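Side-chain contacts in lipase-esterase related protein (Clostridium acetobutylicum, PDB 3E0X), which is probably a hydrolase of the alpha/beta hydrolase fold, although its precise function has not been established: residues T18-H23 against A71-N76; T202-S207 against L219-T224. All coordinates share one frame; numbering follows the deposited sequence.

In the fold
Both contacts press a helix against the same mixed, mostly parallel sheet, but at different places in it. Contact 1 sets helix 63-76 on strand 18-22, which lies inside the sheet between strands 43-47 and 86-91. Contact 2 sets helix 204-213 on strand 217-222, an outermost strand, and both of its segments follow those of contact 1 in the sequence. Their centres are 24 Å apart, on opposite sides of the chain's centre, and their nearest atoms stay about 10 Å from each other, so they do not touch. Within one alpha/beta hydrolase sheet, contact 1 is thus buried at an interior strand and contact 2 partly buried at an edge strand.

Contact 1: T18-H23 against A71-N76; sequences TLLFVH and ANFITN
Behind F73 and I74, which rest on L20, the exposed side of the same helix carries an amide pair: N76 ND2 donates to N72 OD1 at 2.8 Å. On its inner side helix 63-76 packs through apolar side chains on strand 18-22 of the alpha/beta hydrolase sheet. The amide bond is bent, with 133° at the hydrogen, and the donor is tilted 33° from the plane of the N72 side-chain carbonyl. N72 holds this nitrogen mainly through OD1, with its backbone O a weak second acceptor. Across the contact, L20 points at the helix with its CG anti to the backbone N, and its two methyls divide the work. CD1 approaches CE2 of the F73 ring obliquely at 4.0 Å. L20 also touches I45 and L88 of the neighbouring strands, F73 reaches L47, and I74 reaches L88 and V101. The CB of I74 does not point at the strand, but the end of its side chain comes nearer. There CG1, beside the backbone N at chi1 -67°, comes within 3.5 Å of L20 CD2, with I74 CD1 following at 4.0 Å from the same methyl.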
ATOM      1  N   THR A  18     -16.217  -0.787  -4.716  1.00 11.25           N
ATOM      2  CA  THR A  18     -15.371   0.372  -4.497  1.00 10.95           C
ATOM      3  C   THR A  18     -13.992  -0.112  -4.086  1.00 11.54           C
ATOM      4  O   THR A  18     -13.879  -0.929  -3.174  1.00 12.22           O
ATOM      5  CB  THR A  18     -15.984   1.273  -3.378  1.00 11.79           C
ATOM      6  OG1 THR A  18     -17.226   1.820  -3.838  1.00 12.50           O
ATOM      7  CG2 THR A  18     -15.058   2.390  -2.995  1.00 12.32           C
ATOM      8  N   LEU A  19     -12.965   0.400  -4.758  1.00 10.51           N
ATOM      9  CA  LEU A  19     -11.601   0.045  -4.421  1.00 11.60           C
ATOM     10  C   LEU A  19     -10.937   1.294  -3.901  1.00 10.81           C
ATOM     11  O   LEU A  19     -10.879   2.328  -4.601  1.00 11.31           O
ATOM     12  CB  LEU A  19     -10.865  -0.445  -5.660  1.00 11.70           C
ATOM     13  CG  LEU A  19     -11.445  -1.596  -6.487  1.00 13.32           C
ATOM     14  CD1 LEU A  19     -10.496  -2.034  -7.636  1.00 14.59           C
ATOM     15  CD2 LEU A  19     -11.807  -2.779  -5.644  1.00 15.73           C
ATOM     16  N   LEU A  20     -10.439   1.214  -2.673  1.00 10.04           N
ATOM     17  CA  LEU A  20      -9.742   2.347  -2.071  1.00 10.41           C
ATOM     18  C   LEU A  20      -8.253   1.975  -2.013  1.00 10.08           C
ATOM     19  O   LEU A  20      -7.873   1.019  -1.326  1.00 10.59           O
ATOM     20  CB  LEU A  20     -10.314   2.622  -0.669  1.00 10.79           C
ATOM     21  CG  LEU A  20      -9.661   3.772   0.094  1.00 12.23           C
ATOM     22  CD1 LEU A  20      -9.787   5.086  -0.616  1.00 12.86           C
ATOM     23  CD2 LEU A  20     -10.250   3.897   1.482  1.00 12.88           C
ATOM     24  N   PHE A  21      -7.430   2.735  -2.746  1.00 10.12           N
ATOM     25  CA  PHE A  21      -6.005   2.454  -2.900  1.00  9.61           C
ATOM     26  C   PHE A  21      -5.208   3.296  -1.936  1.00  9.80           C
ATOM     27  O   PHE A  21      -5.364   4.532  -1.899  1.00  9.81           O
ATOM     28  CB  PHE A  21      -5.540   2.810  -4.323  1.00 10.06           C
ATOM     29  CG  PHE A  21      -6.207   1.995  -5.426  1.00 10.26           C
ATOM     30  CD1 PHE A  21      -5.497   0.992  -6.100  1.00 11.74           C
ATOM     31  CD2 PHE A  21      -7.520   2.262  -5.842  1.00 11.64           C
ATOM     32  CE1 PHE A  21      -6.092   0.257  -7.150  1.00 13.13           C
ATOM     33  CE2 PHE A  21      -8.104   1.547  -6.882  1.00 11.04           C
ATOM     34  CZ  PHE A  21      -7.414   0.557  -7.539  1.00 12.42           C
ATOM     35  N   VAL A  22      -4.290   2.641  -1.227  1.00  8.43           N
ATOM     36  CA  VAL A  22      -3.432   3.300  -0.260  1.00  8.81           C
ATOM     37  C   VAL A  22      -1.979   3.015  -0.636  1.00  9.12           C
ATOM     38  O   VAL A  22      -1.523   1.861  -0.607  1.00  9.93           O
ATOM     39  CB  VAL A  22      -3.686   2.761   1.160  1.00  8.64           C
ATOM     40  CG1 VAL A  22      -2.762   3.442   2.143  1.00 10.32           C
ATOM     41  CG2 VAL A  22      -5.145   2.954   1.559  1.00 10.98           C
ATOM     42  N   HIS A  23      -1.253   4.087  -0.937  1.00  8.88           N
ATOM     43  CA  HIS A  23       0.120   3.978  -1.424  1.00  8.99           C
ATOM     44  C   HIS A  23       1.095   3.687  -0.278  1.00  9.84           C
ATOM     45  O   HIS A  23       0.698   3.526   0.881  1.00 10.64           O
ATOM     46  CB  HIS A  23       0.501   5.276  -2.139  1.00  9.32           C
ATOM     47  CG  HIS A  23       0.634   6.427  -1.205  1.00  8.49           C
ATOM     48  ND1 HIS A  23      -0.332   7.403  -1.033  1.00 11.42           N
ATOM     49  CD2 HIS A  23       1.635   6.738  -0.354  1.00  7.30           C
ATOM     50  CE1 HIS A  23       0.096   8.282  -0.136  1.00  7.00           C
ATOM     51  NE2 HIS A  23       1.272   7.880   0.310  1.00 11.34           N
ATOM     52  N   ALA A  71      -8.888   5.306   8.393  1.00 10.09           N
ATOM     53  CA  ALA A  71     -10.190   4.955   8.959  1.00 11.12           C
ATOM     54  C   ALA A  71     -11.113   6.189   9.025  1.00 11.02           C
ATOM     55  O   ALA A  71     -12.298   6.096   8.688  1.00 11.70           O
ATOM     56  CB  ALA A  71     -10.047   4.281  10.343  1.00 12.11           C
ATOM     57  N   ASN A  72     -10.569   7.344   9.402  1.00 11.32           N
ATOM     58  CA  ASN A  72     -11.361   8.582   9.425  1.00 11.76           C
ATOM     59  C   ASN A  72     -11.889   8.911   8.039  1.00 11.77           C
ATOM     60  O   ASN A  72     -13.055   9.299   7.885  1.00 12.88           O
ATOM     61  CB  ASN A  72     -10.495   9.705  10.002  1.00 11.79           C
ATOM     62  CG  ASN A  72     -11.175  11.041  10.010  1.00 14.99           C
ATOM     63  OD1 ASN A  72     -12.299  11.165  10.499  1.00 19.53           O
ATOM     64  ND2 ASN A  72     -10.487  12.064   9.495  1.00 16.68           N
ATOM     65  N   PHE A  73     -11.053   8.732   7.022  1.00 11.10           N
ATOM     66  CA  PHE A  73     -11.472   8.978   5.639  1.00 10.71           C
ATOM     67  C   PHE A  73     -12.615   8.022   5.263  1.00 11.22           C
ATOM     68  O   PHE A  73     -13.646   8.438   4.729  1.00 11.76           O
ATOM     69  CB  PHE A  73     -10.277   8.785   4.668  1.00 11.55           C
ATOM     70  CG  PHE A  73     -10.617   9.078   3.241  1.00  9.85           C
ATOM     71  CD1 PHE A  73     -10.524  10.381   2.746  1.00 10.36           C
ATOM     72  CD2 PHE A  73     -11.091   8.063   2.394  1.00 10.59           C
ATOM     73  CE1 PHE A  73     -10.874  10.654   1.412  1.00 10.51           C
ATOM     74  CE2 PHE A  73     -11.419   8.335   1.077  1.00 12.00           C
ATOM     75  CZ  PHE A  73     -11.325   9.631   0.588  1.00 11.20           C
ATOM     76  N   ILE A  74     -12.424   6.732   5.492  1.00 10.48           N
ATOM     77  CA  ILE A  74     -13.459   5.782   5.099  1.00 10.88           C
ATOM     78  C   ILE A  74     -14.815   6.119   5.751  1.00 11.16           C
ATOM     79  O   ILE A  74     -15.868   6.138   5.087  1.00 12.57           O
ATOM     80  CB  ILE A  74     -13.051   4.359   5.463  1.00 10.98           C
ATOM     81  CG1 ILE A  74     -11.858   3.939   4.602  1.00 10.67           C
ATOM     82  CG2 ILE A  74     -14.224   3.396   5.294  1.00 11.62           C
ATOM     83  CD1 ILE A  74     -11.091   2.696   5.153  1.00 12.64           C
ATOM     84  N   THR A  75     -14.784   6.401   7.045  1.00 12.12           N
ATOM     85  CA  THR A  75     -16.007   6.598   7.792  1.00 13.02           C
ATOM     86  C   THR A  75     -16.685   7.905   7.427  1.00 13.07           C
ATOM     87  O   THR A  75     -17.927   7.975   7.382  1.00 13.78           O
ATOM     88  CB  THR A  75     -15.679   6.530   9.293  1.00 12.80           C
ATOM     89  OG1 THR A  75     -15.220   5.212   9.584  1.00 14.46           O
ATOM     90  CG2 THR A  75     -16.917   6.817  10.162  1.00 13.44           C
ATOM     91  N   ASN A  76     -15.887   8.928   7.107  1.00 12.79           N
ATOM     92  CA  ASN A  76     -16.403  10.296   7.042  1.00 13.60           C
ATOM     93  C   ASN A  76     -16.396  10.991   5.688  1.00 13.39           C
ATOM     94  O   ASN A  76     -17.143  11.942   5.510  1.00 14.85           O
ATOM     95  CB  ASN A  76     -15.722  11.176   8.099  1.00 14.62           C
ATOM     96  CG  ASN A  76     -16.021  10.710   9.499  1.00 16.51           C
ATOM     97  OD1 ASN A  76     -17.188  10.677   9.930  1.00 19.11           O
ATOM     98  ND2 ASN A  76     -14.980  10.324  10.219  1.00 19.31           N
TER

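Contact 2: T202-S207 against L219-T224; sequences TLVEYS and LKIFET
V204 and I221 meet at one end of this contact, S207 and L219 at the other, and the two pairs approach about equally closely. The S207 end is the enclosed one. S207 offers its CB to L219 CD1 at 3.8 Å, and the same methyl lies 4.1 Å from S207 O; the serine hydroxyl makes no part of this approach. S207 is buried, its side chain also resting on A193 and V195 of the adjacent strand.

In the other pair the two side chains cross at about a right angle, and a single methyl of the valine does the touching. V204 CG2 sits 3.7 Å from I221 CD1 and 3.9 Å from I221 CG1, and with I221 CG2 three isoleucine carbons lie within about 4.1 Å of it. The valine's chi1 of 58° explains this: CG1 takes the crowded position between the backbone N and the carbonyl carbon, and CG2 is anti to N, directed at the strand. I221 brings CG1 and CD1 forward by setting CG1 anti to its own carbonyl carbon.

The arrangement is a beta-alpha-beta crossover: strand 191-196 leads into helix 204-213, which returns to the parallel neighbour 217-222, at one border of the alpha/beta hydrolase sheet. L219 and I221 serve this helix, whereas K220 and F222, alternating with them, turn to E240 of helix 234-242.

Toward solvent the packing is looser. V204, L219 and I221 are all partly exposed, and L219 and I221 lean on E208, with L219 also touching K211, at the flank of the helix. Past F222 the chain leaves the strand, and E223 and T224 lie exposed. The K220 chain runs along the strand, its CE 3.9 Å above the centre of the F222 ring.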
ATOM      1  N   THR A 202      10.125  -5.763   0.610  1.00 11.25           N
ATOM      2  CA  THR A 202       8.988  -6.432   1.267  1.00 11.32           C
ATOM      3  C   THR A 202       9.047  -7.916   0.855  1.00 11.79           C
ATOM      4  O   THR A 202       8.437  -8.349  -0.120  1.00 12.39           O
ATOM      5  CB  THR A 202       7.671  -5.749   0.916  1.00 11.24           C
ATOM      6  OG1 THR A 202       7.487  -5.741  -0.500  1.00 11.91           O
ATOM      7  CG2 THR A 202       7.704  -4.290   1.417  1.00 12.35           C
ATOM      8  N   LEU A 203       9.869  -8.663   1.592  1.00 11.40           N
ATOM      9  CA  LEU A 203      10.162 -10.060   1.314  1.00 11.10           C
ATOM     10  C   LEU A 203       8.930 -10.917   1.187  1.00 11.21           C
ATOM     11  O   LEU A 203       7.916 -10.675   1.839  1.00 11.38           O
ATOM     12  CB  LEU A 203      11.021 -10.661   2.439  1.00 11.72           C
ATOM     13  CG  LEU A 203      12.356 -10.012   2.774  1.00 12.87           C
ATOM     14  CD1 LEU A 203      12.912 -10.670   4.041  1.00 15.38           C
ATOM     15  CD2 LEU A 203      13.307 -10.159   1.581  1.00 13.90           C
ATOM     16  N   VAL A 204       9.022 -11.945   0.357  1.00 10.59           N
ATOM     17  CA  VAL A 204       7.886 -12.835   0.178  1.00 11.70           C
ATOM     18  C   VAL A 204       7.485 -13.447   1.545  1.00 11.27           C
ATOM     19  O   VAL A 204       6.295 -13.688   1.822  1.00 11.18           O
ATOM     20  CB  VAL A 204       8.148 -13.871  -0.934  1.00 12.06           C
ATOM     21  CG1 VAL A 204       9.382 -14.692  -0.643  1.00 12.59           C
ATOM     22  CG2 VAL A 204       6.929 -14.743  -1.147  1.00 14.17           C
ATOM     23  N   GLU A 205       8.457 -13.687   2.415  1.00 10.77           N
ATOM     24  CA  GLU A 205       8.116 -14.271   3.725  1.00 11.23           C
ATOM     25  C   GLU A 205       7.138 -13.429   4.543  1.00 11.46           C
ATOM     26  O   GLU A 205       6.336 -13.969   5.315  1.00 12.68           O
ATOM     27  CB  GLU A 205       9.346 -14.630   4.539  1.00 11.38           C
ATOM     28  CG  GLU A 205      10.176 -13.457   4.979  1.00 12.06           C
ATOM     29  CD  GLU A 205      11.549 -13.909   5.459  1.00 15.27           C
ATOM     30  OE1 GLU A 205      11.734 -13.996   6.695  1.00 16.28           O
ATOM     31  OE2 GLU A 205      12.412 -14.238   4.594  1.00 16.84           O
ATOM     32  N   TYR A 206       7.154 -12.112   4.333  1.00 10.93           N
ATOM     33  CA  TYR A 206       6.202 -11.252   5.043  1.00 10.28           C
ATOM     34  C   TYR A 206       4.774 -11.540   4.574  1.00 10.58           C
ATOM     35  O   TYR A 206       3.831 -11.506   5.364  1.00 11.41           O
ATOM     36  CB  TYR A 206       6.516  -9.782   4.822  1.00 10.84           C
ATOM     37  CG  TYR A 206       7.888  -9.315   5.245  1.00 11.02           C
ATOM     38  CD1 TYR A 206       8.632  -9.960   6.259  1.00 11.41           C
ATOM     39  CD2 TYR A 206       8.421  -8.179   4.658  1.00 11.29           C
ATOM     40  CE1 TYR A 206       9.885  -9.479   6.633  1.00 11.48           C
ATOM     41  CE2 TYR A 206       9.657  -7.692   5.026  1.00 12.24           C
ATOM     42  CZ  TYR A 206      10.390  -8.347   6.012  1.00 11.57           C
ATOM     43  OH  TYR A 206      11.622  -7.856   6.401  1.00 12.18           O
ATOM     44  N   SER A 207       4.606 -11.791   3.285  1.00 11.02           N
ATOM     45  CA  SER A 207       3.299 -12.116   2.716  1.00 10.47           C
ATOM     46  C   SER A 207       2.854 -13.521   3.120  1.00 11.55           C
ATOM     47  O   SER A 207       1.648 -13.777   3.311  1.00 11.64           O
ATOM     48  CB  SER A 207       3.334 -11.938   1.206  1.00 10.83           C
ATOM     49  OG  SER A 207       3.231 -10.552   0.862  1.00 11.03           O
ATOM     50  N   LEU A 219      -2.913 -15.978  -1.258  1.00 12.21           N
ATOM     51  CA  LEU A 219      -1.562 -15.501  -1.517  1.00 13.36           C
ATOM     52  C   LEU A 219      -1.242 -15.735  -2.982  1.00 12.92           C
ATOM     53  O   LEU A 219      -1.479 -16.842  -3.501  1.00 15.10           O
ATOM     54  CB  LEU A 219      -0.571 -16.222  -0.604  1.00 13.82           C
ATOM     55  CG  LEU A 219       0.898 -16.030  -0.953  1.00 14.47           C
ATOM     56  CD1 LEU A 219       1.332 -14.590  -0.695  1.00 14.69           C
ATOM     57  CD2 LEU A 219       1.720 -17.015  -0.139  1.00 16.85           C
ATOM     58  N   LYS A 220      -0.737 -14.700  -3.665  1.00 12.03           N
ATOM     59  CA  LYS A 220      -0.212 -14.871  -5.026  1.00 12.46           C
ATOM     60  C   LYS A 220       1.239 -14.420  -5.057  1.00 12.59           C
ATOM     61  O   LYS A 220       1.550 -13.276  -4.679  1.00 12.51           O
ATOM     62  CB  LYS A 220      -1.007 -14.076  -6.049  1.00 12.67           C
ATOM     63  CG  LYS A 220      -0.301 -13.962  -7.403  1.00 14.91           C
ATOM     64  CD  LYS A 220      -0.227 -15.312  -8.131  1.00 17.06           C
ATOM     65  CE  LYS A 220       0.468 -15.136  -9.457  1.00 19.22           C
ATOM     66  NZ  LYS A 220       0.454 -16.382 -10.284  1.00 21.62           N
ATOM     67  N   ILE A 221       2.132 -15.322  -5.486  1.00 12.27           N
ATOM     68  CA  ILE A 221       3.553 -14.985  -5.614  1.00 12.99           C
ATOM     69  C   ILE A 221       3.903 -14.960  -7.100  1.00 13.15           C
ATOM     70  O   ILE A 221       3.846 -15.988  -7.769  1.00 14.44           O
ATOM     71  CB  ILE A 221       4.460 -15.991  -4.868  1.00 12.46           C
ATOM     72  CG1 ILE A 221       4.081 -16.083  -3.385  1.00 13.82           C
ATOM     73  CG2 ILE A 221       5.912 -15.598  -5.027  1.00 13.41           C
ATOM     74  CD1 ILE A 221       4.725 -17.283  -2.666  1.00 13.90           C
ATOM     75  N   PHE A 222       4.231 -13.785  -7.614  1.00 12.19           N
ATOM     76  CA  PHE A 222       4.784 -13.676  -8.969  1.00 12.76           C
ATOM     77  C   PHE A 222       6.274 -14.020  -8.940  1.00 13.56           C
ATOM     78  O   PHE A 222       6.951 -13.722  -7.950  1.00 13.92           O
ATOM     79  CB  PHE A 222       4.605 -12.257  -9.505  1.00 12.95           C
ATOM     80  CG  PHE A 222       3.195 -11.933  -9.900  1.00 12.44           C
ATOM     81  CD1 PHE A 222       2.762 -12.122 -11.216  1.00 13.74           C
ATOM     82  CD2 PHE A 222       2.300 -11.416  -8.966  1.00 12.81           C
ATOM     83  CE1 PHE A 222       1.444 -11.823 -11.584  1.00 15.25           C
ATOM     84  CE2 PHE A 222       0.979 -11.113  -9.332  1.00 14.69           C
ATOM     85  CZ  PHE A 222       0.567 -11.310 -10.629  1.00 14.65           C
ATOM     86  N   GLU A 223       6.790 -14.647 -10.005  1.00 14.76           N
ATOM     87  CA  GLU A 223       8.194 -15.030 -10.009  0.50 15.86           C
ATOM     88  C   GLU A 223       9.090 -13.796  -9.945  1.00 15.53           C
ATOM     89  O   GLU A 223      10.062 -13.771  -9.193  1.00 16.99           O
ATOM     90  CB  GLU A 223       8.532 -15.875 -11.237  0.50 16.08           C
ATOM     91  CG  GLU A 223       9.850 -16.636 -11.149  0.50 18.03           C
ATOM     92  CD  GLU A 223       9.994 -17.681 -12.243  0.50 18.37           C
ATOM     93  OE1 GLU A 223       9.013 -17.884 -12.999  0.50 21.52           O
ATOM     94  OE2 GLU A 223      11.081 -18.305 -12.342  0.50 21.73           O
ATOM     95  N   THR A 224       8.749 -12.762 -10.714  1.00 14.61           N
ATOM     96  CA  THR A 224       9.603 -11.583 -10.829  1.00 14.36           C
ATOM     97  C   THR A 224       8.817 -10.272 -10.749  1.00 14.00           C
ATOM     98  O   THR A 224       7.579 -10.277 -10.719  1.00 13.74           O
ATOM     99  CB  THR A 224      10.379 -11.606 -12.170  1.00 15.13           C
ATOM    100  OG1 THR A 224       9.440 -11.520 -13.253  1.00 16.95           O
ATOM    101  CG2 THR A 224      11.228 -12.879 -12.307  1.00 15.76           C
TER